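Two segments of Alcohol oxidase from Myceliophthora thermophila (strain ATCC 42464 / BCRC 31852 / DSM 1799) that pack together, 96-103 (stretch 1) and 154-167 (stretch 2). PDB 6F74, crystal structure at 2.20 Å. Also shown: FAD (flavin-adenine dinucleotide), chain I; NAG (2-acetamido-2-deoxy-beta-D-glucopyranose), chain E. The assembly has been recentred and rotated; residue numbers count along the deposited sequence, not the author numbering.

Stretch 1 96-103: IGRNYPYN
Stretch 2, residues 154-167: TSSTGHDLLGRSDG

The flavin is covalently tethered within this contact: His159 ND1 lies 1.6 Å from FAD C8M, and residues of stretch 1 close over the junction. Asn99 CB approaches FAD C8M to 3.4 Å and Tyr100 CE2 comes within 3.1 Å of it. The His159 ring (chi1 -100°, between wells; chi2 -78°) presents one face to Asn99, whose CB forms an off-centre CH-pi contact, 4.3 Å from the ring centroid and 30° off the normal. Asn99 has chi1 m and chi2 -118°, placing OD1 3.1 Å from His159 CE1.

Both stretches are irregular here, apart from the strand end at 154-155, and run in the same direction, burying 601 Å² in total. In the register, Arg98 CA lies 4.9 Å from Gly158 CA, Asn99 CA 5.2 Å from His159 CA, Tyr100 CA 5.4 Å from Leu161 CA and Tyr102 CA 5.4 Å from Gly163 CA. Stretch 1 is mostly extended, with Arg98 at phi/psi -129/122 and Tyr100 at -118/77, but bends at Asn99 (-61/-50) and Tyr102 (-71/-31).

Direct backbone pairing is sparse. Asn99 N donates a weak bond to Gly158 O (3.3 Å, 149°), and Arg98 CA makes a CA-H...O contact with the same oxygen at 3.5 Å. Gly158 adopts 70/20, and a CB there would clash with Gly97 O and Arg98 NH1. Water supplements this pairing: water 4 accepts from Tyr100 N (2.8 Å) and donates to Gly158 O (2.7 Å) and Asp160 O (2.5 Å), while water 3 donates to Tyr100 O (2.7 Å) and Leu161 O (2.6 Å).

Arg98 leaves its backbone sideways (chi1 m, chi2 m, chi3 t, chi4 -81°), then reaches the type I turn Gly163-Asp166. Its NE forms a nearly linear salt bridge to Asp166 OD1 (2.7 Å, 174°), and NH2 makes a weak, bent bond to Ser165 O (2.8 Å, 116°). NH1 folds back to Gly97 O (2.9 Å), bracing the arginine against its own backbone. Asp166 (chi1 m, chi2 2°) also accepts at OD2 from water 5 (2.6 Å), which in turn accepts from Tyr102 N (2.8 Å). The turn is closed by Asp166 N to Gly163 O at 3.2 Å.

Besides its approach to the flavin, Tyr100 (m, chi2 -64°) packs its CD2 on Leu161 CG at 3.7 Å, with Leu161 in m,p. Tyr102 (t, chi2 71°) has Leu162 O over one ring face and Leu161 O at its edge, the latter 3.7 Å from CD1. At the next residue, Asn103 ND2 is glycosylated, bonded to NAG C1 at 1.4 Å.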

# COMPACT_ATOMS: atom_id res chain seq x y z
N ILE A 96 0.31 17.01 5.58
CA ILE A 96 -0.96 16.28 5.57
C ILE A 96 -1.50 16.08 4.14
O ILE A 96 -2.70 15.93 3.92
CB ILE A 96 -2.01 16.90 6.48
CG1 ILE A 96 -2.27 18.34 6.08
CG2 ILE A 96 -1.53 16.85 7.93
CD1 ILE A 96 -3.55 18.90 6.65
N GLY A 97 -0.59 16.05 3.19
CA GLY A 97 -0.94 15.68 1.83
C GLY A 97 -1.10 14.18 1.74
O GLY A 97 -0.26 13.43 2.28
N ARG A 98 -2.18 13.75 1.09
CA ARG A 98 -2.55 12.36 1.01
C ARG A 98 -2.81 11.92 -0.42
O ARG A 98 -3.64 12.49 -1.12
CB ARG A 98 -3.81 12.13 1.84
CG ARG A 98 -3.58 12.37 3.34
CD ARG A 98 -2.88 11.21 3.98
NE ARG A 98 -2.59 11.47 5.38
CZ ARG A 98 -1.56 12.18 5.85
NH1 ARG A 98 -0.71 12.78 5.03
NH2 ARG A 98 -1.43 12.37 7.17
N ASN A 99 -2.07 10.91 -0.88
CA ASN A 99 -2.28 10.37 -2.22
C ASN A 99 -3.72 9.80 -2.36
O ASN A 99 -4.42 10.10 -3.29
CB ASN A 99 -1.27 9.28 -2.51
CG ASN A 99 -0.01 9.80 -3.12
OD1 ASN A 99 0.30 9.43 -4.23
ND2 ASN A 99 0.71 10.66 -2.41
N TYR A 100 -4.11 8.98 -1.41
CA TYR A 100 -5.42 8.40 -1.37
C TYR A 100 -6.15 8.86 -0.09
O TYR A 100 -6.26 8.13 0.87
CB TYR A 100 -5.29 6.90 -1.42
CG TYR A 100 -4.61 6.38 -2.66
CD1 TYR A 100 -5.17 6.54 -3.92
CD2 TYR A 100 -3.42 5.70 -2.56
CE1 TYR A 100 -4.54 6.05 -5.06
CE2 TYR A 100 -2.79 5.16 -3.68
CZ TYR A 100 -3.32 5.35 -4.93
OH TYR A 100 -2.64 4.82 -6.00
N PRO A 101 -6.64 10.10 -0.07
CA PRO A 101 -7.18 10.66 1.17
C PRO A 101 -8.36 9.85 1.69
O PRO A 101 -9.26 9.55 0.91
CB PRO A 101 -7.62 12.07 0.76
CG PRO A 101 -7.81 11.99 -0.72
CD PRO A 101 -6.73 11.07 -1.18
N TYR A 102 -8.32 9.48 2.96
CA TYR A 102 -9.26 8.50 3.50
C TYR A 102 -10.69 9.10 3.60
O TYR A 102 -11.68 8.39 3.45
CB TYR A 102 -8.77 7.94 4.84
CG TYR A 102 -9.72 6.90 5.40
CD1 TYR A 102 -9.83 5.66 4.82
CD2 TYR A 102 -10.57 7.20 6.46
CE1 TYR A 102 -10.71 4.71 5.29
CE2 TYR A 102 -11.48 6.26 6.94
CZ TYR A 102 -11.54 5.01 6.34
OH TYR A 102 -12.42 4.08 6.81
N ASN A 103 -10.76 10.41 3.83
CA ASN A 103 -12.02 11.12 4.00
C ASN A 103 -11.79 12.57 3.61
O ASN A 103 -11.29 13.36 4.42
CB ASN A 103 -12.49 11.02 5.45
CG ASN A 103 -13.94 11.42 5.63
OD1 ASN A 103 -14.69 11.60 4.66
ND2 ASN A 103 -14.35 11.56 6.90
N THR A 154 2.23 8.83 12.79
CA THR A 154 3.49 8.67 12.07
C THR A 154 3.20 8.65 10.57
O THR A 154 2.34 7.93 10.11
CB THR A 154 4.22 7.38 12.52
OG1 THR A 154 4.50 7.46 13.93
CG2 THR A 154 5.55 7.15 11.73
N SER A 155 3.93 9.48 9.82
CA SER A 155 3.83 9.49 8.36
C SER A 155 5.22 9.58 7.75
O SER A 155 5.97 10.48 8.09
CB SER A 155 2.96 10.64 7.91
OG SER A 155 2.77 10.66 6.52
N SER A 156 5.55 8.62 6.89
CA SER A 156 6.74 8.77 6.01
C SER A 156 6.40 9.52 4.73
O SER A 156 7.18 10.36 4.31
CB SER A 156 7.34 7.42 5.66
OG SER A 156 7.94 6.85 6.83
N THR A 157 5.23 9.21 4.13
CA THR A 157 4.82 9.79 2.85
C THR A 157 3.33 10.20 2.68
O THR A 157 3.00 10.92 1.74
CB THR A 157 5.12 8.80 1.68
OG1 THR A 157 4.25 7.66 1.79
CG2 THR A 157 6.61 8.35 1.69
N GLY A 158 2.44 9.74 3.55
CA GLY A 158 1.01 9.92 3.36
C GLY A 158 0.38 9.12 2.22
O GLY A 158 -0.73 9.42 1.78
N HIS A 159 1.05 8.05 1.80
CA HIS A 159 0.51 7.18 0.76
C HIS A 159 -0.64 6.31 1.23
O HIS A 159 -1.33 5.79 0.39
CB HIS A 159 1.60 6.25 0.15
CG HIS A 159 2.12 6.74 -1.15
ND1 HIS A 159 1.44 6.60 -2.36
CD2 HIS A 159 3.18 7.56 -1.41
CE1 HIS A 159 2.17 7.17 -3.31
NE2 HIS A 159 3.20 7.78 -2.76
N ASP A 160 -0.82 6.11 2.54
CA ASP A 160 -1.75 5.10 3.00
C ASP A 160 -3.16 5.24 2.43
O ASP A 160 -3.65 6.37 2.23
CB ASP A 160 -1.88 5.09 4.52
CG ASP A 160 -2.22 3.74 5.06
OD1 ASP A 160 -1.35 2.86 4.95
OD2 ASP A 160 -3.34 3.55 5.56
N LEU A 161 -3.78 4.09 2.20
CA LEU A 161 -5.14 3.99 1.66
C LEU A 161 -6.21 3.84 2.75
O LEU A 161 -7.39 4.06 2.47
CB LEU A 161 -5.26 2.76 0.74
CG LEU A 161 -4.57 2.74 -0.64
CD1 LEU A 161 -3.06 2.57 -0.57
CD2 LEU A 161 -5.15 1.57 -1.44
N LEU A 162 -5.78 3.50 3.97
CA LEU A 162 -6.66 3.14 5.08
C LEU A 162 -6.70 4.13 6.27
O LEU A 162 -7.26 3.82 7.34
CB LEU A 162 -6.26 1.75 5.59
CG LEU A 162 -6.81 0.50 4.89
CD1 LEU A 162 -6.39 0.43 3.44
CD2 LEU A 162 -6.29 -0.72 5.64
N GLY A 163 -6.14 5.32 6.11
CA GLY A 163 -6.10 6.29 7.24
C GLY A 163 -5.13 5.93 8.37
O GLY A 163 -5.27 6.47 9.46
N ARG A 164 -4.16 5.04 8.13
CA ARG A 164 -3.22 4.58 9.18
C ARG A 164 -2.10 5.57 9.48
O ARG A 164 -1.40 5.43 10.48
CB ARG A 164 -2.64 3.21 8.85
CG ARG A 164 -3.70 2.12 8.71
CD ARG A 164 -3.14 0.75 8.35
NE ARG A 164 -2.33 0.87 7.15
CZ ARG A 164 -1.47 -0.04 6.70
NH1 ARG A 164 -1.31 -1.21 7.29
NH2 ARG A 164 -0.78 0.26 5.61
N SER A 165 -1.92 6.56 8.60
CA SER A 165 -1.12 7.75 8.90
C SER A 165 -1.96 9.03 9.12
O SER A 165 -1.51 10.15 8.83
CB SER A 165 -0.08 7.96 7.78
OG SER A 165 -0.66 8.08 6.49
N ASP A 166 -3.20 8.87 9.61
CA ASP A 166 -4.10 9.99 9.96
C ASP A 166 -4.40 9.96 11.48
O ASP A 166 -4.07 9.01 12.17
CB ASP A 166 -5.43 9.91 9.18
CG ASP A 166 -5.27 10.12 7.67
OD1 ASP A 166 -4.13 10.30 7.20
OD2 ASP A 166 -6.26 10.11 6.89
N GLY A 167 -5.05 10.98 11.98
CA GLY A 167 -5.66 10.90 13.31
C GLY A 167 -6.18 12.22 13.77
O GLY A 167 -5.39 13.15 13.89
PA FAD I . 2.44 6.33 5.07
O1A FAD I . 1.02 6.83 4.86
O2A FAD I . 3.49 7.37 5.31
O5B FAD I . 2.40 5.31 6.28
C5B FAD I . 1.67 4.12 6.15
C4B FAD I . 1.54 3.47 7.52
O4B FAD I . 2.85 3.13 7.94
C3B FAD I . 0.98 4.34 8.62
O3B FAD I . 0.35 3.47 9.57
C2B FAD I . 2.20 4.92 9.29
O2B FAD I . 2.06 5.18 10.69
C1B FAD I . 3.20 3.82 9.12
N9A FAD I . 4.60 4.23 9.00
C8A FAD I . 5.16 4.87 7.96
N7A FAD I . 6.48 5.05 8.17
C5A FAD I . 6.77 4.51 9.34
C6A FAD I . 7.99 4.36 10.13
N6A FAD I . 9.13 4.86 9.60
N1A FAD I . 7.90 3.74 11.33
C2A FAD I . 6.72 3.26 11.79
N3A FAD I . 5.55 3.34 11.11
C4A FAD I . 5.53 3.95 9.89
N1 FAD I . 1.90 -1.05 -2.41
C2 FAD I . 2.41 -2.14 -3.03
O2 FAD I . 2.53 -3.20 -2.37
N3 FAD I . 2.81 -2.12 -4.31
C4 FAD I . 2.70 -1.02 -5.08
O4 FAD I . 3.06 -1.00 -6.28
C4X FAD I . 2.14 0.22 -4.49
N5 FAD I . 2.00 1.34 -5.22
C5X FAD I . 1.49 2.46 -4.64
C6 FAD I . 1.37 3.63 -5.40
C7 FAD I . 0.88 4.80 -4.86
C7M FAD I . 0.79 5.95 -5.83
C8 FAD I . 0.47 4.83 -3.43
C8M FAD I . -0.04 6.09 -2.74
C9 FAD I . 0.57 3.67 -2.67
C9A FAD I . 1.07 2.47 -3.21
N10 FAD I . 1.21 1.27 -2.46
C10 FAD I . 1.74 0.13 -3.08
C1' FAD I . 0.75 1.14 -1.06
C2' FAD I . 1.72 1.27 0.07
O2' FAD I . 2.36 0.01 0.21
C3' FAD I . 0.96 1.58 1.36
O3' FAD I . 0.06 2.69 1.20
C4' FAD I . 1.90 1.84 2.52
O4' FAD I . 1.15 2.11 3.71
C5' FAD I . 2.85 2.99 2.22
O5' FAD I . 3.73 3.21 3.31
P FAD I . 4.22 4.71 3.45
O1P FAD I . 4.70 5.21 2.11
O2P FAD I . 5.12 4.75 4.63
O3P FAD I . 2.81 5.43 3.77
C1 NAG E . -15.69 11.87 7.28
C2 NAG E . -16.15 10.73 8.19
C3 NAG E . -17.52 11.03 8.77
C4 NAG E . -17.54 12.37 9.48
C5 NAG E . -17.02 13.45 8.54
C6 NAG E . -16.82 14.78 9.21
C7 NAG E . -15.50 8.36 7.80
C8 NAG E . -15.81 7.11 7.04
N2 NAG E . -16.26 9.44 7.51
O3 NAG E . -17.88 10.02 9.70
O4 NAG E . -18.88 12.65 9.92
O5 NAG E . -15.74 13.06 8.09
O6 NAG E . -15.86 14.67 10.29
O7 NAG E . -14.60 8.35 8.63
O HOH W 1 0.90 11.82 0.24
O HOH W 2 2.23 12.95 5.46
O HOH W 3 -8.04 6.05 0.91
O HOH W 4 -3.25 8.63 1.18
O HOH W 5 -5.96 10.11 4.27